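Local coordinates for ribonucleoside-diphosphate reductase small chain 2 (PDB 1JK0), which forms part of the yeast ribonucleotide reductase that makes deoxyribonucleotides for DNA synthesis, and is required for its partner small chain to fold properly and for assembly with large subunits, at residues 40-45 with 110-115; 187-192 with 248-253; 57-62 with 127-132; 16-21 with 172-177. All coordinates share one frame; numbering follows the deposited sequence.

Contact 1. Residues 40-45 with 110-115; sequences IKYHEI and NPEGKS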
loop_
_atom_site.group_PDB
_atom_site.type_symbol
_atom_site.label_atom_id
_atom_site.label_comp_id
_atom_site.label_asym_id
_atom_site.label_seq_id
_atom_site.Cartn_x
_atom_site.Cartn_y
_atom_site.Cartn_z
ATOM N N ILE B 40 -11.829 -14.289 -9.863
ATOM C CA ILE B 40 -11.187 -13.271 -10.690
ATOM C C ILE B 40 -11.897 -12.863 -11.976
ATOM O O ILE B 40 -12.227 -13.713 -12.807
ATOM C CB ILE B 40 -9.729 -13.659 -11.052
ATOM C CG1 ILE B 40 -8.803 -13.349 -9.882
ATOM C CG2 ILE B 40 -9.233 -12.846 -12.238
ATOM C CD1 ILE B 40 -8.554 -14.510 -8.969
ATOM N N LYS B 41 -12.102 -11.554 -12.144
ATOM C CA LYS B 41 -12.754 -11.039 -13.339
ATOM C C LYS B 41 -11.743 -10.577 -14.388
ATOM O O LYS B 41 -12.056 -10.549 -15.580
ATOM C CB LYS B 41 -13.684 -9.882 -12.998
ATOM C CG LYS B 41 -14.615 -9.506 -14.151
ATOM C CD LYS B 41 -15.381 -8.208 -13.878
ATOM C CE LYS B 41 -16.489 -8.009 -14.895
ATOM N NZ LYS B 41 -17.566 -9.038 -14.785
ATOM N N TYR B 42 -10.540 -10.208 -13.950
ATOM C CA TYR B 42 -9.502 -9.753 -14.875
ATOM C C TYR B 42 -8.282 -10.664 -14.841
ATOM O O TYR B 42 -7.215 -10.289 -14.322
ATOM C CB TYR B 42 -9.081 -8.324 -14.550
ATOM C CG TYR B 42 -10.193 -7.325 -14.741
ATOM C CD1 TYR B 42 -11.052 -7.013 -13.691
ATOM C CD2 TYR B 42 -10.420 -6.725 -15.986
ATOM C CE1 TYR B 42 -12.121 -6.129 -13.868
ATOM C CE2 TYR B 42 -11.488 -5.835 -16.178
ATOM C CZ TYR B 42 -12.340 -5.544 -15.110
ATOM O OH TYR B 42 -13.427 -4.709 -15.281
ATOM N N HIS B 43 -8.443 -11.842 -15.445
ATOM C CA HIS B 43 -7.404 -12.864 -15.484
ATOM C C HIS B 43 -6.060 -12.383 -15.989
ATOM O O HIS B 43 -5.023 -12.715 -15.432
ATOM C CB HIS B 43 -7.884 -14.042 -16.325
ATOM C CG HIS B 43 -9.149 -14.659 -15.820
ATOM N ND1 HIS B 43 -9.249 -15.233 -14.573
ATOM C CD2 HIS B 43 -10.379 -14.759 -16.378
ATOM C CE1 HIS B 43 -10.486 -15.655 -14.380
ATOM N NE2 HIS B 43 -11.191 -15.380 -15.462
ATOM N N GLU B 44 -6.098 -11.601 -17.053
ATOM C CA GLU B 44 -4.904 -11.055 -17.680
ATOM C C GLU B 44 -4.075 -10.165 -16.761
ATOM O O GLU B 44 -2.901 -10.458 -16.531
ATOM C CB GLU B 44 -5.285 -10.271 -18.945
ATOM C CG GLU B 44 -6.805 -10.056 -19.166
ATOM C CD GLU B 44 -7.506 -9.220 -18.087
ATOM O OE1 GLU B 44 -8.194 -8.249 -18.434
ATOM O OE2 GLU B 44 -7.382 -9.524 -16.898
ATOM N N ILE B 45 -4.657 -9.084 -16.236
ATOM C CA ILE B 45 -3.872 -8.217 -15.360
ATOM C C ILE B 45 -3.463 -8.957 -14.088
ATOM O O ILE B 45 -2.382 -8.697 -13.557
ATOM C CB ILE B 45 -4.601 -6.878 -14.996
ATOM C CG1 ILE B 45 -5.843 -7.153 -14.179
ATOM C CG2 ILE B 45 -5.009 -6.130 -16.255
ATOM C CD1 ILE B 45 -6.697 -5.915 -13.986
ATOM N N ASN B 110 -10.365 -1.774 -10.210
ATOM C CA ASN B 110 -10.451 -3.182 -9.833
ATOM C C ASN B 110 -9.259 -3.635 -8.984
ATOM O O ASN B 110 -8.145 -3.112 -9.109
ATOM C CB ASN B 110 -10.639 -4.088 -11.055
ATOM C CG ASN B 110 -9.511 -3.992 -12.040
ATOM O OD1 ASN B 110 -9.529 -3.148 -12.931
ATOM N ND2 ASN B 110 -8.512 -4.857 -11.890
ATOM N N PRO B 111 -9.486 -4.628 -8.104
ATOM C CA PRO B 111 -8.473 -5.182 -7.201
ATOM C C PRO B 111 -7.277 -5.730 -7.952
ATOM O O PRO B 111 -6.138 -5.613 -7.498
ATOM C CB PRO B 111 -9.217 -6.295 -6.470
ATOM C CG PRO B 111 -10.685 -6.030 -6.757
ATOM C CD PRO B 111 -10.675 -5.495 -8.137
ATOM N N GLU B 112 -7.535 -6.347 -9.098
ATOM C CA GLU B 112 -6.458 -6.913 -9.887
ATOM C C GLU B 112 -5.448 -5.811 -10.254
ATOM O O GLU B 112 -4.287 -5.876 -9.848
ATOM C CB GLU B 112 -7.030 -7.598 -11.142
ATOM C CG GLU B 112 -7.875 -8.880 -10.881
ATOM C CD GLU B 112 -9.405 -8.645 -10.835
ATOM O OE1 GLU B 112 -10.160 -9.626 -11.067
ATOM O OE2 GLU B 112 -9.853 -7.500 -10.551
ATOM N N GLY B 113 -5.899 -4.788 -10.985
ATOM C CA GLY B 113 -5.021 -3.695 -11.386
ATOM C C GLY B 113 -4.348 -2.919 -10.263
ATOM O O GLY B 113 -3.141 -2.650 -10.309
ATOM N N LYS B 114 -5.105 -2.543 -9.243
ATOM C CA LYS B 114 -4.511 -1.792 -8.148
ATOM C C LYS B 114 -3.459 -2.609 -7.416
ATOM O O LYS B 114 -2.544 -2.056 -6.820
ATOM C CB LYS B 114 -5.585 -1.331 -7.172
ATOM C CG LYS B 114 -6.552 -0.348 -7.754
ATOM C CD LYS B 114 -7.712 -0.119 -6.798
ATOM C CE LYS B 114 -8.866 0.574 -7.507
ATOM N NZ LYS B 114 -8.514 1.951 -7.952
ATOM N N SER B 115 -3.586 -3.927 -7.438
ATOM C CA SER B 115 -2.583 -4.750 -6.783
ATOM C C SER B 115 -1.282 -4.649 -7.575
ATOM O O SER B 115 -0.194 -4.513 -6.998
ATOM C CB SER B 115 -3.042 -6.203 -6.718
ATOM O OG SER B 115 -4.244 -6.286 -5.975
#
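Ile45, in the first turn of helix 43-54, and Gly113, in the first turn of helix 111-138, bring their CA atoms to 6.1 Å, so that two helix beginnings meet. Glu112 makes the largest share of the contact. Its chain bends at chi2 (97°), which places CD beside the backbone of Tyr42. Glu112 OE1 is gripped by two amides: Lys41 N reaches it at 2.9 Å, nearly in line with the C-O bond, while Tyr42 N comes at 3.0 Å from above the carboxylate plane. Glu112 OE2 takes a salt bridge from Arg34 and a longer bond from Asn110 ND2, at 3.3 Å. The carboxylate stands almost upright to the Tyr42 ring, with OE2 near ring atom CD1 at the edge. Over one face of that ring lies the Asn110 amide, stacked with its plane 22° from the ring's, OD1 being displaced toward the rim. Ile45 CG1 packs across Glu112 CB. An alanine in place of Glu112 would probably leave the N-H groups of Lys41 and Tyr42 without this acceptor and Arg34 without this carboxylate. The Glu112 bonds and the stack of two N-cap residues thus join helix starts in the all-helical, ferritin-like fold of small chains.

Contact 2. Residues 187-192 with 248-253; sequences GIFQAG and TEAVEI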
loop_
_atom_site.group_PDB
_atom_site.type_symbol
_atom_site.label_atom_id
_atom_site.label_comp_id
_atom_site.label_asym_id
_atom_site.label_seq_id
_atom_site.Cartn_x
_atom_site.Cartn_y
_atom_site.Cartn_z
ATOM N N GLY B 187 9.212 2.425 -20.793
ATOM C CA GLY B 187 10.072 1.588 -21.614
ATOM C C GLY B 187 10.981 2.297 -22.592
ATOM O O GLY B 187 12.136 1.906 -22.755
ATOM N N ILE B 188 10.472 3.328 -23.255
ATOM C CA ILE B 188 11.285 4.062 -24.212
ATOM C C ILE B 188 12.392 4.794 -23.479
ATOM O O ILE B 188 13.547 4.382 -23.518
ATOM C CB ILE B 188 10.454 5.100 -25.004
ATOM C CG1 ILE B 188 9.309 4.403 -25.742
ATOM C CG2 ILE B 188 11.355 5.828 -26.002
ATOM C CD1 ILE B 188 8.427 5.341 -26.532
ATOM N N PHE B 189 12.021 5.869 -22.792
ATOM C CA PHE B 189 12.972 6.692 -22.061
ATOM C C PHE B 189 14.284 6.070 -21.628
ATOM O O PHE B 189 15.180 5.881 -22.450
ATOM C CB PHE B 189 12.306 7.348 -20.863
ATOM C CG PHE B 189 11.694 8.663 -21.191
ATOM C CD1 PHE B 189 10.574 8.732 -22.010
ATOM C CD2 PHE B 189 12.283 9.845 -20.752
ATOM C CE1 PHE B 189 10.046 9.954 -22.395
ATOM C CE2 PHE B 189 11.765 11.080 -21.132
ATOM C CZ PHE B 189 10.641 11.134 -21.959
ATOM N N GLN B 190 14.416 5.744 -20.352
ATOM C CA GLN B 190 15.681 5.207 -19.873
ATOM C C GLN B 190 16.262 3.962 -20.546
ATOM O O GLN B 190 17.158 3.326 -19.997
ATOM C CB GLN B 190 15.584 4.989 -18.374
ATOM C CG GLN B 190 15.313 6.263 -17.626
ATOM C CD GLN B 190 15.141 6.017 -16.160
ATOM O OE1 GLN B 190 14.203 5.342 -15.747
ATOM N NE2 GLN B 190 16.054 6.552 -15.352
ATOM N N ALA B 191 15.773 3.621 -21.737
ATOM C CA ALA B 191 16.284 2.455 -22.452
ATOM C C ALA B 191 17.781 2.636 -22.671
ATOM O O ALA B 191 18.552 1.669 -22.646
ATOM C CB ALA B 191 15.568 2.293 -23.791
ATOM N N GLY B 192 18.178 3.888 -22.886
ATOM C CA GLY B 192 19.579 4.197 -23.087
ATOM C C GLY B 192 20.404 3.748 -21.896
ATOM O O GLY B 192 21.424 3.082 -22.057
ATOM N N THR B 248 7.460 9.010 -30.830
ATOM C CA THR B 248 8.505 9.777 -31.492
ATOM C C THR B 248 9.051 10.844 -30.555
ATOM O O THR B 248 10.252 10.877 -30.278
ATOM C CB THR B 248 7.976 10.439 -32.775
ATOM O OG1 THR B 248 7.615 9.427 -33.718
ATOM C CG2 THR B 248 9.040 11.319 -33.401
ATOM N N GLU B 249 8.167 11.706 -30.059
ATOM C CA GLU B 249 8.575 12.772 -29.146
ATOM C C GLU B 249 9.470 12.279 -28.001
ATOM O O GLU B 249 10.466 12.924 -27.671
ATOM C CB GLU B 249 7.346 13.476 -28.564
ATOM C CG GLU B 249 6.400 14.026 -29.607
ATOM C CD GLU B 249 5.387 14.991 -29.024
ATOM O OE1 GLU B 249 4.437 15.357 -29.749
ATOM O OE2 GLU B 249 5.543 15.398 -27.851
ATOM N N ALA B 250 9.112 11.144 -27.400
ATOM C CA ALA B 250 9.887 10.576 -26.297
ATOM C C ALA B 250 11.202 10.020 -26.822
ATOM O O ALA B 250 12.200 9.960 -26.098
ATOM C CB ALA B 250 9.098 9.479 -25.602
ATOM N N VAL B 251 11.205 9.598 -28.079
ATOM C CA VAL B 251 12.423 9.078 -28.669
ATOM C C VAL B 251 13.353 10.264 -28.897
ATOM O O VAL B 251 14.569 10.136 -28.805
ATOM C CB VAL B 251 12.138 8.348 -29.998
ATOM C CG1 VAL B 251 13.436 7.868 -30.616
ATOM C CG2 VAL B 251 11.214 7.166 -29.747
ATOM N N GLU B 252 12.776 11.427 -29.176
ATOM C CA GLU B 252 13.583 12.626 -29.380
ATOM C C GLU B 252 14.114 13.109 -28.036
ATOM O O GLU B 252 15.293 13.445 -27.910
ATOM C CB GLU B 252 12.760 13.739 -30.038
ATOM C CG GLU B 252 12.320 13.442 -31.468
ATOM C CD GLU B 252 11.394 14.517 -32.024
ATOM O OE1 GLU B 252 10.812 14.300 -33.112
ATOM O OE2 GLU B 252 11.252 15.578 -31.374
ATOM N N ILE B 253 13.244 13.141 -27.032
ATOM C CA ILE B 253 13.644 13.584 -25.707
ATOM C C ILE B 253 14.618 12.576 -25.099
ATOM O O ILE B 253 15.333 12.897 -24.151
ATOM C CB ILE B 253 12.424 13.743 -24.762
ATOM C CG1 ILE B 253 11.363 14.647 -25.399
ATOM C CG2 ILE B 253 12.869 14.349 -23.432
ATOM C CD1 ILE B 253 10.161 14.921 -24.499
#
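Phe189 and Ile188 press against Ala250, Val251 and Ile253 where two elements of the ferritin-like helical fold pack: the junction at which the chain passes from helix 175-188 into helix 191-200, and the flank of helix 240-258. The backbones come close, Phe189 CA lying 6.5 Å from Ala250 CA.

The Phe189 ring can be followed outward. CB sets off past helix 240-258 rather than straight at it, and CG starts the ring, whose far end swings nearer. On one branch CD1 stands 4.0 Å from Ala250 CB. CE1, one bond further, makes the closer approach to that methyl, 3.4 Å, and also nears Ala250 CA. At the tip CZ meets Ile253 CG2 at 4.2 Å, and CE2, returning along the other branch, touches the same methyl. Both methyls approach the ring obliquely, so the aromatic group bridges residues three apart on helix 240-258. Lys160 and Tyr257 also pack on the ring, while Phe163 of helix 155-166 touches Ala250 and Ile253. An alanine in place of Phe189 would probably open a gap beside Ala250 CB and Ile253 CG2, where the ring now packs.

No hydrogen bond crosses here; the surface is apolar, and buried residues make all of it. Ile188 completes it one position earlier, its chain lying across that of Val251. Its CD1 comes within 4.3 Å of Ala250 CB, and its CG2, held anti to the backbone N, rests 4.0 Å from Val251 CG2.

Contact 3. Residues 57-62 with 127-132; sequences WTAEEI and YSEVYS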
loop_
_atom_site.group_PDB
_atom_site.type_symbol
_atom_site.label_atom_id
_atom_site.label_comp_id
_atom_site.label_asym_id
_atom_site.label_seq_id
_atom_site.Cartn_x
_atom_site.Cartn_y
_atom_site.Cartn_z
ATOM N N TRP B 57 12.437 -8.838 -5.381
ATOM C CA TRP B 57 13.824 -8.892 -4.933
ATOM C C TRP B 57 14.127 -7.621 -4.128
ATOM O O TRP B 57 13.356 -6.647 -4.151
ATOM C CB TRP B 57 14.778 -9.000 -6.127
ATOM C CG TRP B 57 14.631 -7.899 -7.144
ATOM C CD1 TRP B 57 13.646 -7.771 -8.088
ATOM C CD2 TRP B 57 15.488 -6.755 -7.301
ATOM N NE1 TRP B 57 13.841 -6.622 -8.821
ATOM C CE2 TRP B 57 14.964 -5.983 -8.362
ATOM C CE3 TRP B 57 16.650 -6.309 -6.647
ATOM C CZ2 TRP B 57 15.566 -4.788 -8.787
ATOM C CZ3 TRP B 57 17.246 -5.127 -7.066
ATOM C CH2 TRP B 57 16.704 -4.378 -8.131
ATOM N N THR B 58 15.245 -7.620 -3.416
ATOM C CA THR B 58 15.600 -6.464 -2.609
ATOM C C THR B 58 17.061 -6.035 -2.788
ATOM O O THR B 58 17.855 -6.729 -3.434
ATOM C CB THR B 58 15.348 -6.754 -1.133
ATOM O OG1 THR B 58 16.152 -7.871 -0.722
ATOM C CG2 THR B 58 13.860 -7.067 -0.903
ATOM N N ALA B 59 17.409 -4.874 -2.244
ATOM C CA ALA B 59 18.774 -4.380 -2.347
ATOM C C ALA B 59 19.741 -5.375 -1.659
ATOM O O ALA B 59 20.831 -5.667 -2.172
ATOM C CB ALA B 59 18.862 -2.989 -1.710
ATOM N N GLU B 60 19.319 -5.912 -0.515
ATOM C CA GLU B 60 20.131 -6.871 0.226
ATOM C C GLU B 60 20.533 -8.065 -0.630
ATOM O O GLU B 60 21.605 -8.620 -0.451
ATOM C CB GLU B 60 19.384 -7.392 1.459
ATOM C CG GLU B 60 19.279 -6.424 2.633
ATOM C CD GLU B 60 18.331 -5.265 2.384
ATOM O OE1 GLU B 60 18.200 -4.414 3.289
ATOM O OE2 GLU B 60 17.714 -5.201 1.293
ATOM N N GLU B 61 19.667 -8.471 -1.551
ATOM C CA GLU B 61 19.963 -9.612 -2.416
ATOM C C GLU B 61 21.007 -9.260 -3.462
ATOM O O GLU B 61 21.305 -10.059 -4.353
ATOM C CB GLU B 61 18.680 -10.122 -3.096
ATOM C CG GLU B 61 17.855 -11.038 -2.201
ATOM C CD GLU B 61 16.635 -11.635 -2.882
ATOM O OE1 GLU B 61 16.121 -12.650 -2.364
ATOM O OE2 GLU B 61 16.179 -11.106 -3.918
ATOM N N ILE B 62 21.562 -8.058 -3.337
ATOM C CA ILE B 62 22.581 -7.570 -4.254
ATOM C C ILE B 62 23.885 -7.296 -3.528
ATOM O O ILE B 62 23.896 -6.635 -2.489
ATOM C CB ILE B 62 22.130 -6.277 -4.937
ATOM C CG1 ILE B 62 21.059 -6.597 -5.976
ATOM C CG2 ILE B 62 23.315 -5.582 -5.585
ATOM C CD1 ILE B 62 20.531 -5.386 -6.712
ATOM N N TYR B 127 14.417 0.229 -5.993
ATOM C CA TYR B 127 15.347 0.652 -7.039
ATOM C C TYR B 127 16.026 1.925 -6.532
ATOM O O TYR B 127 17.238 2.063 -6.598
ATOM C CB TYR B 127 14.612 0.952 -8.358
ATOM C CG TYR B 127 13.805 -0.198 -8.919
ATOM C CD1 TYR B 127 12.715 0.034 -9.767
ATOM C CD2 TYR B 127 14.102 -1.518 -8.567
ATOM C CE1 TYR B 127 11.947 -1.009 -10.237
ATOM C CE2 TYR B 127 13.330 -2.570 -9.035
ATOM C CZ TYR B 127 12.251 -2.313 -9.865
ATOM O OH TYR B 127 11.460 -3.370 -10.291
ATOM N N SER B 128 15.221 2.845 -6.009
ATOM C CA SER B 128 15.734 4.101 -5.512
ATOM C C SER B 128 16.765 3.869 -4.406
ATOM O O SER B 128 17.612 4.723 -4.157
ATOM C CB SER B 128 14.576 4.964 -5.014
ATOM O OG SER B 128 14.945 6.342 -4.967
ATOM N N GLU B 129 16.694 2.718 -3.743
ATOM C CA GLU B 129 17.649 2.391 -2.682
ATOM C C GLU B 129 18.903 1.776 -3.271
ATOM O O GLU B 129 20.006 2.225 -2.990
ATOM C CB GLU B 129 17.081 1.383 -1.673
ATOM C CG GLU B 129 18.065 1.112 -0.523
ATOM C CD GLU B 129 17.626 0.012 0.423
ATOM O OE1 GLU B 129 16.424 -0.089 0.725
ATOM O OE2 GLU B 129 18.497 -0.741 0.898
ATOM N N VAL B 130 18.739 0.729 -4.072
ATOM C CA VAL B 130 19.904 0.100 -4.659
ATOM C C VAL B 130 20.729 1.153 -5.389
ATOM O O VAL B 130 21.946 1.199 -5.224
ATOM C CB VAL B 130 19.515 -1.072 -5.603
ATOM C CG1 VAL B 130 18.380 -0.677 -6.478
ATOM C CG2 VAL B 130 20.702 -1.481 -6.448
ATOM N N TYR B 131 20.077 2.016 -6.165
ATOM C CA TYR B 131 20.800 3.058 -6.882
ATOM C C TYR B 131 21.632 3.844 -5.893
ATOM O O TYR B 131 22.833 4.017 -6.085
ATOM C CB TYR B 131 19.858 4.028 -7.597
ATOM C CG TYR B 131 19.283 3.519 -8.895
ATOM C CD1 TYR B 131 20.062 2.798 -9.787
ATOM C CD2 TYR B 131 17.961 3.780 -9.238
ATOM C CE1 TYR B 131 19.538 2.345 -10.994
ATOM C CE2 TYR B 131 17.427 3.338 -10.443
ATOM C CZ TYR B 131 18.216 2.619 -11.321
ATOM O OH TYR B 131 17.692 2.187 -12.529
ATOM N N SER B 132 20.991 4.322 -4.833
ATOM C CA SER B 132 21.699 5.096 -3.825
ATOM C C SER B 132 22.916 4.343 -3.297
ATOM O O SER B 132 24.009 4.900 -3.240
ATOM C CB SER B 132 20.763 5.456 -2.671
ATOM O OG SER B 132 19.761 6.374 -3.085
#
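Trp57 and Tyr127 meet where the loop after helix 43-54 packs on helix 111-138 of the ferritin-like fold, the helix that also carries Tyr131, the predicted active-site residue. Both rings send a polar atom to the same carboxylate: Trp57 NE1 and Tyr127 OH each hydrogen-bond to Asp219 OD2, on helix 207-232. In radical-bearing class I relatives the equivalent tryptophan-aspartate pair lies on the radical-transfer route, and Tyr127 appears to stand where they have an iron-ligating histidine; by that comparison, Tyr127 and its surroundings probably do not form such an iron site here.

The two ring systems are near parallel, their planes 26° apart, yet offset so strongly that little of one ring lies over the other, the six-membered ring of Trp57 and the ring of Tyr127 having centroids 5.5 Å apart. Trp57 CG sits between the backbone N and the carbonyl carbon (chi1 56°), and the far end of the indole comes nearer the helix, CH2 lying 4.4 Å from Val130 CG1.

Further along the loop, Ala59 makes the closest backbone approach, its CA 5.2 Å from Val130 CA. Ile62 then crosses Val130 at about a right angle, CD1 meeting CG2 at 3.9 Å. Val130 is thus lined by three loop residues.

Toward the neighbouring protein chain the contact turns acidic. Glu60 and Glu129 each form a salt bridge with a basic side chain of the other protein chain, which would probably offset the repulsion between them. Glu129 extends beyond CG until OE2 stands 3.5 Å from Ala59 CB and 4.4 Å from Glu60 OE1.

Contact 4. Residues 16-21 with 172-177; sequences HDMKEA and DSLYAE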
loop_
_atom_site.group_PDB
_atom_site.type_symbol
_atom_site.label_atom_id
_atom_site.label_comp_id
_atom_site.label_asym_id
_atom_site.label_seq_id
_atom_site.Cartn_x
_atom_site.Cartn_y
_atom_site.Cartn_z
ATOM N N HIS B 16 -13.124 13.991 -29.468
ATOM C CA HIS B 16 -14.292 14.400 -28.681
ATOM C C HIS B 16 -15.217 13.208 -28.401
ATOM O O HIS B 16 -15.844 13.135 -27.338
ATOM C CB HIS B 16 -15.095 15.481 -29.418
ATOM C CG HIS B 16 -16.393 15.824 -28.754
ATOM N ND1 HIS B 16 -16.464 16.568 -27.595
ATOM C CD2 HIS B 16 -17.667 15.480 -29.058
ATOM C CE1 HIS B 16 -17.726 16.666 -27.213
ATOM N NE2 HIS B 16 -18.476 16.013 -28.081
ATOM N N ASP B 17 -15.301 12.290 -29.364
ATOM C CA ASP B 17 -16.142 11.105 -29.242
ATOM C C ASP B 17 -15.562 10.101 -28.250
ATOM O O ASP B 17 -16.293 9.523 -27.441
ATOM C CB ASP B 17 -16.322 10.440 -30.607
ATOM C CG ASP B 17 -17.139 11.291 -31.570
ATOM O OD1 ASP B 17 -17.467 10.793 -32.668
ATOM O OD2 ASP B 17 -17.454 12.456 -31.235
ATOM N N MET B 18 -14.248 9.894 -28.314
ATOM C CA MET B 18 -13.576 8.974 -27.408
ATOM C C MET B 18 -13.797 9.465 -25.973
ATOM O O MET B 18 -14.026 8.675 -25.059
ATOM C CB MET B 18 -12.085 8.922 -27.734
ATOM C CG MET B 18 -11.448 7.572 -27.465
ATOM S SD MET B 18 -9.722 7.417 -28.020
ATOM C CE MET B 18 -8.907 7.205 -26.479
ATOM N N LYS B 19 -13.737 10.779 -25.782
ATOM C CA LYS B 19 -13.950 11.368 -24.464
ATOM C C LYS B 19 -15.323 10.960 -23.913
ATOM O O LYS B 19 -15.477 10.729 -22.714
ATOM C CB LYS B 19 -13.877 12.899 -24.539
ATOM C CG LYS B 19 -12.556 13.482 -25.051
ATOM C CD LYS B 19 -12.701 14.979 -25.360
ATOM C CE LYS B 19 -11.409 15.593 -25.900
ATOM N NZ LYS B 19 -10.345 15.753 -24.863
ATOM N N GLU B 20 -16.324 10.878 -24.782
ATOM C CA GLU B 20 -17.659 10.509 -24.331
ATOM C C GLU B 20 -17.786 9.000 -24.256
ATOM O O GLU B 20 -18.649 8.469 -23.557
ATOM C CB GLU B 20 -18.713 11.050 -25.289
ATOM C CG GLU B 20 -19.866 11.730 -24.592
ATOM C CD GLU B 20 -19.428 13.011 -23.901
ATOM O OE1 GLU B 20 -18.858 13.888 -24.593
ATOM O OE2 GLU B 20 -19.653 13.139 -22.674
ATOM N N ALA B 21 -16.919 8.316 -24.994
ATOM C CA ALA B 21 -16.926 6.866 -25.034
ATOM C C ALA B 21 -16.214 6.250 -23.831
ATOM O O ALA B 21 -16.583 5.170 -23.378
ATOM C CB ALA B 21 -16.286 6.375 -26.333
ATOM N N ASP B 172 -6.676 18.169 -21.257
ATOM C CA ASP B 172 -7.172 17.723 -22.544
ATOM C C ASP B 172 -6.446 16.472 -23.031
ATOM O O ASP B 172 -5.701 16.511 -24.014
ATOM C CB ASP B 172 -7.039 18.858 -23.558
ATOM C CG ASP B 172 -7.502 18.462 -24.936
ATOM O OD1 ASP B 172 -8.605 17.873 -25.055
ATOM O OD2 ASP B 172 -6.761 18.749 -25.899
ATOM N N SER B 173 -6.675 15.366 -22.327
ATOM C CA SER B 173 -6.066 14.077 -22.659
ATOM C C SER B 173 -7.037 12.920 -22.415
ATOM O O SER B 173 -7.958 13.033 -21.607
ATOM C CB SER B 173 -4.810 13.857 -21.815
ATOM O OG SER B 173 -5.127 13.827 -20.432
ATOM N N LEU B 174 -6.823 11.811 -23.116
ATOM C CA LEU B 174 -7.662 10.625 -22.966
ATOM C C LEU B 174 -6.873 9.491 -22.315
ATOM O O LEU B 174 -5.653 9.408 -22.467
ATOM C CB LEU B 174 -8.171 10.168 -24.325
ATOM C CG LEU B 174 -9.205 11.058 -25.011
ATOM C CD1 LEU B 174 -9.474 10.530 -26.418
ATOM C CD2 LEU B 174 -10.481 11.085 -24.194
ATOM N N TYR B 175 -7.580 8.615 -21.605
ATOM C CA TYR B 175 -6.964 7.489 -20.904
ATOM C C TYR B 175 -6.048 6.649 -21.783
ATOM O O TYR B 175 -4.905 6.354 -21.411
ATOM C CB TYR B 175 -8.044 6.595 -20.300
ATOM C CG TYR B 175 -7.491 5.417 -19.538
ATOM C CD1 TYR B 175 -6.674 5.607 -18.428
ATOM C CD2 TYR B 175 -7.765 4.108 -19.937
ATOM C CE1 TYR B 175 -6.143 4.530 -17.736
ATOM C CE2 TYR B 175 -7.239 3.025 -19.249
ATOM C CZ TYR B 175 -6.428 3.245 -18.148
ATOM O OH TYR B 175 -5.905 2.181 -17.456
ATOM N N ALA B 176 -6.550 6.258 -22.948
ATOM C CA ALA B 176 -5.754 5.456 -23.859
ATOM C C ALA B 176 -4.464 6.194 -24.168
ATOM O O ALA B 176 -3.396 5.592 -24.196
ATOM C CB ALA B 176 -6.524 5.189 -25.131
ATOM N N GLU B 177 -4.569 7.501 -24.397
ATOM C CA GLU B 177 -3.399 8.312 -24.691
ATOM C C GLU B 177 -2.411 8.287 -23.532
ATOM O O GLU B 177 -1.251 7.883 -23.703
ATOM C CB GLU B 177 -3.814 9.748 -25.000
ATOM C CG GLU B 177 -4.385 9.916 -26.400
ATOM C CD GLU B 177 -4.934 11.307 -26.657
ATOM O OE1 GLU B 177 -5.435 11.535 -27.779
ATOM O OE2 GLU B 177 -4.871 12.161 -25.742
#
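Lys19 reaches the Asp172 carboxylate at one of its oxygens: NZ lies 2.7 Å from OD1, almost end-on to the C-O bond, in a hydrogen bond that is also a salt bridge. OD2 makes a long, weak ion pair with Arg15. A second carboxylate, that of Glu177, is met on a face, Leu174 N donating to OE2 at 3.3 Å from 56° above the plane. Glu177, three residues into the helix, accepts the N-H of the N-cap residue Leu174, as one arm of a capping box would; leucine cannot return the other.

The lysine is extended as far as CE and turns at chi4 (-72°), placing NZ by the aspartate, and its stem packs as well. Leu174 pushes its two methyls into the surface of helix 13-21, CD2 against Lys19 CG at 3.3 Å and CD1 against Met18 CB. Met18 runs obliquely past the leucine, bending at chi3 to put CE beside Ala176 CB. Phe231 of helix 207-232 and Leu234 of the following loop also touch Ala176.

The ion pair lies at the more exposed end of this junction between helix 13-21 and helix 175-188, while buried Leu174 and Met18 make its apolar packing.

Depth and chemistry vary together across this fold. Contact 2, centred about 10 Å from the centre of the chain, is buried and wholly apolar. Contacts 1 and 3 are also buried but lie further out and bring carboxylates in: in contact 1 the acid is satisfied by backbone amides and an arginine of its own chain, whereas in contact 3 two acids turn to another protein. Contact 4, about 23 Å from the chain centre, is only partly buried and carries a direct salt bridge across its segments. Helix 111-138 serves both contact 1 and contact 3, whose centres are about 27 Å apart; helix 175-188 likewise takes part in contacts 2 and 4.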